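Local coordinates for protein mandelate racemase/muconate lactonizing enzyme/Enolase superfamily (PDB 2HZG) that belongs to the mandelate racemase/muconate lactonizing enzyme branch of the enolase superfamily and binds a sodium ion in its barrel domain, at residues 121-126 / 356-361; 126-131 / 318-323; 237-242 / 268-273. All blocks are in the same frame, centred on the assembly; numbering follows the deposited sequence. Where two conformers were deposited one is given.

Contact 1 (121-126 / 356-361); sequences PAWALL and APEAPG
Two N-H groups at the start of helix 122-125 reach across to carbonyls of the loop 356-361. The indole NE1 of Trp123 gives its hydrogen to Pro357 O at 2.9 Å, with the oxygen close to the ring plane but the bond bent to 146°. The backbone N of Ala122 donates to Gly361 O, also at 2.9 Å and straighter, at 162°. In both cases the donor stands above the carbonyl plane instead of on a lone pair. Around these bonds, Trp123 CD1 lies against Ala356 CB at 3.7 Å, and CZ2 meets the methylene CG of Glu358 at 3.9 Å. Pro121 lies against the loop carbonyls: its CG is 3.4 Å from Glu358 O and also sits over the rim of one indole face. Trp123 takes the crowded first torsion, CG between the backbone N and the carbonyl carbon (chi1 52°), which swings the ring back over Pro121 at the N-cap. Gln317 and Ala320 also touch the ring, while Ala356 O accepts from Ser131 OG. A single backbone bridge pairs Pro121 with Gly361, joining the short helix after 99-118 to the loop between helices 336-340 and 368-374. This irregular loop is held by its carbonyls: the oxygens of Pro357, Glu358, Ala359 and Gly361 face the helix start, where an indole N-H and a first-turn amide bond to two of them.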
loop_
_atom_site.group_PDB
_atom_site.type_symbol
_atom_site.label_atom_id
_atom_site.label_comp_id
_atom_site.label_asym_id
_atom_site.label_seq_id
_atom_site.Cartn_x
_atom_site.Cartn_y
_atom_site.Cartn_z
ATOM N N PRO A 121 -11.820 0.714 -29.430
ATOM C CA PRO A 121 -11.845 0.050 -28.127
ATOM C C PRO A 121 -10.514 0.239 -27.407
ATOM O O PRO A 121 -9.460 0.355 -28.038
ATOM C CB PRO A 121 -12.092 -1.426 -28.462
ATOM C CG PRO A 121 -11.753 -1.601 -29.877
ATOM C CD PRO A 121 -11.883 -0.241 -30.552
ATOM N N ALA A 122 -10.584 0.279 -26.084
ATOM C CA ALA A 122 -9.423 0.479 -25.248
ATOM C C ALA A 122 -8.357 -0.569 -25.537
ATOM O O ALA A 122 -7.176 -0.233 -25.585
ATOM C CB ALA A 122 -9.826 0.479 -23.753
ATOM N N TRP A 123 -8.765 -1.822 -25.766
ATOM C CA TRP A 123 -7.786 -2.898 -26.062
ATOM C C TRP A 123 -6.992 -2.639 -27.338
ATOM O O TRP A 123 -5.851 -3.068 -27.439
ATOM C CB TRP A 123 -8.407 -4.293 -26.151
ATOM C CG TRP A 123 -9.603 -4.427 -27.086
ATOM C CD1 TRP A 123 -10.930 -4.364 -26.730
ATOM C CD2 TRP A 123 -9.583 -4.679 -28.509
ATOM N NE1 TRP A 123 -11.728 -4.554 -27.842
ATOM C CE2 TRP A 123 -10.930 -4.748 -28.940
ATOM C CE3 TRP A 123 -8.560 -4.862 -29.457
ATOM C CZ2 TRP A 123 -11.278 -4.979 -30.283
ATOM C CZ3 TRP A 123 -8.906 -5.062 -30.785
ATOM C CH2 TRP A 123 -10.256 -5.132 -31.184
ATOM N N ALA A 124 -7.621 -1.984 -28.312
ATOM C CA ALA A 124 -6.924 -1.611 -29.548
ATOM C C ALA A 124 -5.902 -0.537 -29.223
ATOM O O ALA A 124 -4.782 -0.600 -29.678
ATOM C CB ALA A 124 -7.915 -1.125 -30.619
ATOM N N LEU A 125 -6.290 0.430 -28.398
ATOM C CA LEU A 125 -5.366 1.470 -27.948
ATOM C C LEU A 125 -4.221 0.900 -27.108
ATOM O O LEU A 125 -3.118 1.428 -27.149
ATOM C CB LEU A 125 -6.099 2.586 -27.216
ATOM C CG LEU A 125 -7.097 3.457 -27.998
ATOM C CD1 LEU A 125 -7.778 4.463 -27.060
ATOM C CD2 LEU A 125 -6.437 4.187 -29.175
ATOM N N LEU A 126 -4.494 -0.181 -26.365
ATOM C CA LEU A 126 -3.480 -0.896 -25.586
ATOM C C LEU A 126 -2.521 -1.691 -26.443
ATOM O O LEU A 126 -1.483 -2.142 -25.961
ATOM C CB LEU A 126 -4.131 -1.866 -24.593
ATOM C CG LEU A 126 -4.585 -1.386 -23.224
ATOM C CD1 LEU A 126 -5.075 -2.639 -22.469
ATOM C CD2 LEU A 126 -3.464 -0.652 -22.437
ATOM N N ALA A 356 -13.780 -8.312 -23.949
ATOM C CA ALA A 356 -13.566 -6.880 -23.872
ATOM C C ALA A 356 -14.327 -6.277 -25.059
ATOM O O ALA A 356 -14.089 -6.670 -26.221
ATOM C CB ALA A 356 -12.077 -6.563 -23.944
ATOM N N PRO A 357 -15.286 -5.378 -24.777
ATOM C CA PRO A 357 -16.172 -4.882 -25.834
ATOM C C PRO A 357 -15.461 -4.388 -27.096
ATOM O O PRO A 357 -14.410 -3.738 -27.039
ATOM C CB PRO A 357 -16.929 -3.745 -25.140
ATOM C CG PRO A 357 -17.001 -4.214 -23.708
ATOM C CD PRO A 357 -15.660 -4.823 -23.460
ATOM N N GLU A 358 -16.055 -4.713 -28.235
ATOM C CA GLU A 358 -15.557 -4.214 -29.508
ATOM C C GLU A 358 -15.855 -2.702 -29.653
ATOM O O GLU A 358 -15.123 -1.957 -30.326
ATOM C CB GLU A 358 -16.020 -5.128 -30.671
ATOM C CG GLU A 358 -14.883 -6.113 -31.113
ATOM C CD GLU A 358 -15.292 -7.583 -31.294
ATOM O OE1 GLU A 358 -14.384 -8.433 -31.472
ATOM O OE2 GLU A 358 -16.499 -7.916 -31.268
ATOM N N ALA A 359 -16.854 -2.229 -28.923
ATOM C CA ALA A 359 -17.228 -0.825 -28.904
ATOM C C ALA A 359 -16.127 0.120 -28.324
ATOM O O ALA A 359 -15.185 -0.344 -27.663
ATOM C CB ALA A 359 -18.519 -0.680 -28.143
ATOM N N PRO A 360 -16.235 1.438 -28.602
ATOM C CA PRO A 360 -15.201 2.429 -28.233
ATOM C C PRO A 360 -14.930 2.564 -26.732
ATOM O O PRO A 360 -15.857 2.458 -25.919
ATOM C CB PRO A 360 -15.777 3.754 -28.767
ATOM C CG PRO A 360 -16.676 3.334 -29.908
ATOM C CD PRO A 360 -17.339 2.085 -29.348
ATOM N N GLY A 361 -13.671 2.852 -26.388
ATOM C CA GLY A 361 -13.247 2.940 -24.995
ATOM C C GLY A 361 -13.495 1.629 -24.269
ATOM O O GLY A 361 -13.196 0.554 -24.780
#

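Contact 2 (126-131 / 318-323); sequences LGYSAS and PFAGLE
The ring of Tyr128 lies flat over the backbone of Gly321. Gly321 N is 3.4 Å above the ring plane and over its centre, and Gly321 CA makes a CH-pi contact, 3.7 Å from the centroid and 26° off the normal. CG of Tyr128 stands anti to its carbonyl carbon (chi1 -73°), so the ring extends along the 318-323 loop and brings the hydroxyl to Pro318. There Tyr128 OH donates to Pro318 O at 2.6 Å; the oxygen lies at the ring edge, while the hydroxyl stands above the carbonyl plane. Leu322 crosses the phenol end obliquely, its CD2 3.9 Å from Tyr128 CE1. Ala130 O receives a CA-H...O contact from Gly321 CA at 3.2 Å. Farther along, the methyl of Ala320 lies 3.9 Å from Ser131 OG, whose hydrogen bond goes to Ala356 O. Gly321, within the type I turn from Phe319 to Leu322, has no side chain and lets the ring come down on its backbone. Thus the loop from helix 122-125 to strand 135-141, which opens with a Schellman motif at Gly127, meets the loop from helix 309-316 to the last barrel strand, 327-331. With its face on a peptide and its hydroxyl gripping a carbonyl, the phenol is fixed in both tilt and reach, and Lys288, in cation-pi contact, would probably polarise its pi cloud.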
loop_
_atom_site.group_PDB
_atom_site.type_symbol
_atom_site.label_atom_id
_atom_site.label_comp_id
_atom_site.label_asym_id
_atom_site.label_seq_id
_atom_site.Cartn_x
_atom_site.Cartn_y
_atom_site.Cartn_z
ATOM N N LEU A 126 -4.494 -0.181 -26.365
ATOM C CA LEU A 126 -3.480 -0.896 -25.586
ATOM C C LEU A 126 -2.521 -1.691 -26.443
ATOM O O LEU A 126 -1.483 -2.142 -25.961
ATOM C CB LEU A 126 -4.131 -1.866 -24.593
ATOM C CG LEU A 126 -4.585 -1.386 -23.224
ATOM C CD1 LEU A 126 -5.075 -2.639 -22.469
ATOM C CD2 LEU A 126 -3.464 -0.652 -22.437
ATOM N N GLY A 127 -2.874 -1.901 -27.704
ATOM C CA GLY A 127 -1.943 -2.527 -28.621
ATOM C C GLY A 127 -2.358 -3.903 -29.058
ATOM O O GLY A 127 -1.618 -4.565 -29.776
ATOM N N TYR A 128 -3.550 -4.342 -28.658
ATOM C CA TYR A 128 -4.019 -5.644 -29.124
ATOM C C TYR A 128 -4.684 -5.515 -30.497
ATOM O O TYR A 128 -5.292 -4.491 -30.798
ATOM C CB TYR A 128 -4.961 -6.293 -28.109
ATOM C CG TYR A 128 -4.272 -6.836 -26.859
ATOM C CD1 TYR A 128 -3.206 -7.749 -26.955
ATOM C CD2 TYR A 128 -4.712 -6.465 -25.582
ATOM C CE1 TYR A 128 -2.586 -8.264 -25.818
ATOM C CE2 TYR A 128 -4.089 -6.981 -24.424
ATOM C CZ TYR A 128 -3.036 -7.882 -24.553
ATOM O OH TYR A 128 -2.424 -8.382 -23.426
ATOM N N SER A 129 -4.555 -6.550 -31.322
ATOM C CA SER A 129 -5.135 -6.530 -32.668
ATOM C C SER A 129 -6.552 -7.097 -32.688
ATOM O O SER A 129 -7.306 -6.872 -33.641
ATOM C CB SER A 129 -4.242 -7.284 -33.670
ATOM O OG SER A 129 -4.278 -8.686 -33.459
ATOM N N ALA A 130 -6.906 -7.824 -31.628
ATOM C CA ALA A 130 -8.202 -8.487 -31.536
ATOM C C ALA A 130 -8.630 -8.602 -30.070
ATOM O O ALA A 130 -7.783 -8.550 -29.172
ATOM C CB ALA A 130 -8.128 -9.876 -32.191
ATOM N N SER A 131 -9.942 -8.725 -29.853
ATOM C CA SER A 131 -10.512 -9.061 -28.552
ATOM C C SER A 131 -11.140 -10.457 -28.624
ATOM O O SER A 131 -12.186 -10.668 -29.250
ATOM C CB SER A 131 -11.541 -8.032 -28.125
ATOM O OG SER A 131 -12.169 -8.400 -26.916
ATOM N N PRO A 318 -6.772 -5.819 -20.489
ATOM C CA PRO A 318 -5.342 -6.175 -20.525
ATOM C C PRO A 318 -4.989 -7.559 -21.072
ATOM O O PRO A 318 -3.804 -7.832 -21.316
ATOM C CB PRO A 318 -4.932 -6.093 -19.051
ATOM C CG PRO A 318 -5.998 -5.217 -18.415
ATOM C CD PRO A 318 -7.228 -5.644 -19.097
ATOM N N PHE A 319 -5.973 -8.439 -21.232
ATOM C CA PHE A 319 -5.692 -9.741 -21.832
ATOM C C PHE A 319 -6.628 -10.074 -22.986
ATOM O O PHE A 319 -6.725 -11.230 -23.392
ATOM C CB PHE A 319 -5.565 -10.882 -20.773
ATOM C CG PHE A 319 -6.880 -11.357 -20.122
ATOM C CD1 PHE A 319 -7.243 -12.713 -20.188
ATOM C CD2 PHE A 319 -7.684 -10.492 -19.362
ATOM C CE1 PHE A 319 -8.385 -13.191 -19.555
ATOM C CE2 PHE A 319 -8.840 -10.944 -18.742
ATOM C CZ PHE A 319 -9.201 -12.315 -18.830
ATOM N N ALA A 320 -7.279 -9.040 -23.536
ATOM C CA ALA A 320 -8.216 -9.194 -24.652
ATOM C C ALA A 320 -7.556 -9.918 -25.829
ATOM O O ALA A 320 -8.145 -10.801 -26.440
ATOM C CB ALA A 320 -8.739 -7.829 -25.105
ATOM N N GLY A 321 -6.322 -9.537 -26.142
ATOM C CA GLY A 321 -5.635 -10.081 -27.309
ATOM C C GLY A 321 -4.853 -11.344 -27.046
ATOM O O GLY A 321 -4.202 -11.853 -27.953
ATOM N N LEU A 322 -4.916 -11.859 -25.817
ATOM C CA LEU A 322 -4.252 -13.119 -25.482
ATOM C C LEU A 322 -5.224 -14.293 -25.597
ATOM O O LEU A 322 -5.936 -14.648 -24.645
ATOM C CB LEU A 322 -3.624 -13.052 -24.087
ATOM C CG LEU A 322 -2.659 -11.897 -23.823
ATOM C CD1 LEU A 322 -2.100 -12.055 -22.407
ATOM C CD2 LEU A 322 -1.527 -11.841 -24.861
ATOM N N GLU A 323 -5.263 -14.881 -26.792
ATOM C CA GLU A 323 -6.282 -15.844 -27.121
ATOM C C GLU A 323 -6.318 -17.058 -26.197
ATOM O O GLU A 323 -7.405 -17.521 -25.855
ATOM C CB GLU A 323 -6.144 -16.288 -28.570
ATOM C CG GLU A 323 -7.316 -17.162 -29.019
ATOM C CD GLU A 323 -7.310 -17.451 -30.509
ATOM O OE1 GLU A 323 -6.365 -17.019 -31.217
ATOM O OE2 GLU A 323 -8.266 -18.107 -30.964
#

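Contact 3 (237-242 / 268-273); sequences AHAALA and YGRIGF
This is a helix-to-loop contact on the barrel domain, without a hydrogen bond between its parts: the last turns of helix 235-242 lie against the chain that leaves helix 259-268 and leads into strand 273-276. Small side chains let the backbones come close, with the CA atoms of Ala239 and Gly269 4.6 Å apart. The methyl of Ala239 presses on Tyr268 O at 3.2 Å. Next to it, Gly269 O points at the helix flank, where His238 CB lies 3.4 Å away and Ala239 CA offers a CA-H...O contact at 3.6 Å. Ala239 N is also near that oxygen but at too poor an angle to bond. One turn on, Ala242 CB packs 3.7 Å from Arg270 CB and about as close to Arg270 O.

Arg270 breaks from the helical course with positive phi, and its chain then runs along the outside of helix 235-242. Its CD meets Ala239 CB at 3.9 Å, and the bend at chi3 (59°) folds the guanidinium back so that Ala242 O lies over one face, 3.7 Å from the plane and offset to the rim, with no hydrogen bond to the group. On the inner side His238 has CG anti to its carbonyl carbon, and its CD2 lies obliquely near Ile271 CG2; ND1 bonds to Ala234 O, and the ring meets Phe230 edge-to-face. Tyr268 turns its ring the other way, stacking on Tyr268 of the second subunit.

Parallel strands 249-252 and 273-276 are neighbours in the sheet. The alternation of strand and helix is that of the (beta/alpha)7-beta barrel, the modified TIM barrel of the enolase superfamily, whose successive units pack side by side around the outside of the strands, here a helix against the connection from the next helix into its strand.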
loop_
_atom_site.group_PDB
_atom_site.type_symbol
_atom_site.label_atom_id
_atom_site.label_comp_id
_atom_site.label_asym_id
_atom_site.label_seq_id
_atom_site.Cartn_x
_atom_site.Cartn_y
_atom_site.Cartn_z
ATOM N N ALA A 237 5.422 -17.875 2.000
ATOM C CA ALA A 237 4.290 -18.738 2.374
ATOM C C ALA A 237 3.620 -19.364 1.126
ATOM O O ALA A 237 3.361 -20.579 1.099
ATOM C CB ALA A 237 3.285 -17.977 3.217
ATOM N N HIS A 238 3.341 -18.546 0.109
ATOM C CA HIS A 238 2.790 -19.022 -1.173
ATOM C C HIS A 238 3.664 -20.107 -1.808
ATOM O O HIS A 238 3.169 -21.165 -2.224
ATOM C CB HIS A 238 2.644 -17.858 -2.161
ATOM C CG HIS A 238 1.432 -17.009 -1.940
ATOM N ND1 HIS A 238 1.380 -16.016 -0.985
ATOM C CD2 HIS A 238 0.237 -16.977 -2.581
ATOM C CE1 HIS A 238 0.204 -15.415 -1.042
ATOM N NE2 HIS A 238 -0.504 -15.971 -2.008
ATOM N N ALA A 239 4.968 -19.828 -1.887
ATOM C CA ALA A 239 5.929 -20.762 -2.452
ATOM C C ALA A 239 5.970 -22.064 -1.641
ATOM O O ALA A 239 6.004 -23.145 -2.214
ATOM C CB ALA A 239 7.353 -20.116 -2.530
ATOM N N ALA A 240 5.991 -21.959 -0.315
ATOM C CA ALA A 240 5.956 -23.165 0.550
ATOM C C ALA A 240 4.711 -24.030 0.272
ATOM O O ALA A 240 4.813 -25.243 0.110
ATOM C CB ALA A 240 6.032 -22.774 2.030
ATOM N N LEU A 241 3.543 -23.401 0.200
ATOM C CA LEU A 241 2.301 -24.110 -0.087
ATOM C C LEU A 241 2.337 -24.806 -1.454
ATOM O O LEU A 241 1.944 -25.975 -1.582
ATOM C CB LEU A 241 1.101 -23.151 -0.008
ATOM C CG LEU A 241 -0.293 -23.813 0.016
ATOM C CD1 LEU A 241 -0.454 -24.713 1.248
ATOM C CD2 LEU A 241 -1.394 -22.749 -0.014
ATOM N N ALA A 242 2.799 -24.080 -2.467
ATOM C CA ALA A 242 2.907 -24.603 -3.819
ATOM C C ALA A 242 3.878 -25.787 -3.928
ATOM O O ALA A 242 3.758 -26.581 -4.849
ATOM C CB ALA A 242 3.318 -23.491 -4.783
ATOM N N TYR A 268 8.365 -15.161 -7.100
ATOM C CA TYR A 268 8.691 -15.791 -5.825
ATOM C C TYR A 268 7.550 -16.649 -5.229
ATOM O O TYR A 268 7.792 -17.497 -4.380
ATOM C CB TYR A 268 9.132 -14.723 -4.827
ATOM C CG TYR A 268 10.308 -13.916 -5.348
ATOM C CD1 TYR A 268 11.589 -14.468 -5.372
ATOM C CD2 TYR A 268 10.137 -12.619 -5.835
ATOM C CE1 TYR A 268 12.672 -13.759 -5.860
ATOM C CE2 TYR A 268 11.225 -11.882 -6.329
ATOM C CZ TYR A 268 12.494 -12.475 -6.326
ATOM O OH TYR A 268 13.598 -11.797 -6.799
ATOM N N GLY A 269 6.314 -16.406 -5.657
ATOM C CA GLY A 269 5.160 -17.042 -5.023
ATOM C C GLY A 269 4.809 -18.385 -5.599
ATOM O O GLY A 269 4.018 -19.109 -5.015
ATOM N N ARG A 270 5.365 -18.713 -6.771
ATOM C CA ARG A 270 5.107 -20.013 -7.422
ATOM C C ARG A 270 3.605 -20.188 -7.734
ATOM O O ARG A 270 3.053 -21.292 -7.648
ATOM C CB ARG A 270 5.627 -21.184 -6.550
ATOM C CG ARG A 270 7.144 -21.225 -6.337
ATOM C CD ARG A 270 7.530 -22.509 -5.578
ATOM N NE ARG A 270 7.128 -23.721 -6.308
ATOM C CZ ARG A 270 7.425 -24.963 -5.930
ATOM N NH1 ARG A 270 8.133 -25.175 -4.817
ATOM N NH2 ARG A 270 7.019 -25.997 -6.660
ATOM N N ILE A 271 2.940 -19.087 -8.071
ATOM C CA ILE A 271 1.541 -19.150 -8.495
ATOM C C ILE A 271 1.425 -19.661 -9.933
ATOM O O ILE A 271 2.312 -19.430 -10.764
ATOM C CB ILE A 271 0.806 -17.789 -8.373
ATOM C CG1 ILE A 271 1.637 -16.663 -9.021
ATOM C CG2 ILE A 271 0.469 -17.497 -6.911
ATOM C CD1 ILE A 271 0.768 -15.485 -9.569
ATOM N N GLY A 272 0.320 -20.350 -10.206
ATOM C CA GLY A 272 -0.022 -20.768 -11.551
ATOM C C GLY A 272 -0.931 -19.807 -12.286
ATOM O O GLY A 272 -1.030 -19.875 -13.510
ATOM N N PHE A 273 -1.604 -18.919 -11.548
ATOM C CA PHE A 273 -2.546 -17.958 -12.127
ATOM C C PHE A 273 -2.312 -16.599 -11.491
ATOM O O PHE A 273 -2.350 -16.481 -10.276
ATOM C CB PHE A 273 -4.029 -18.374 -11.884
ATOM C CG PHE A 273 -4.390 -19.714 -12.492
ATOM C CD1 PHE A 273 -4.965 -19.783 -13.771
ATOM C CD2 PHE A 273 -4.130 -20.900 -11.806
ATOM C CE1 PHE A 273 -5.291 -21.024 -14.348
ATOM C CE2 PHE A 273 -4.443 -22.153 -12.373
ATOM C CZ PHE A 273 -5.022 -22.213 -13.641
#

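How the contacts relate
Following the chain from its N terminus, residues 121-126 come first, just after helix 99-118, and contact 1 closes the widest loop by meeting 356-361 beyond the last barrel strand. Contact 2 starts where that segment ends, sharing Leu126, and closes a loop within it at 318-323, just before strand 327-331. Contact 3 lies within both, a short local closure between 237-242 and 268-273. Contacts 1 and 2 form one region: their centres are 9 Å apart, and Trp123 packs on Ser131. Together they tie the passage between the N-terminal domain and the barrel to the barrel's late loops. Contact 3 is separate, its centre 33 Å from that of contact 1, joining neighbouring barrel units.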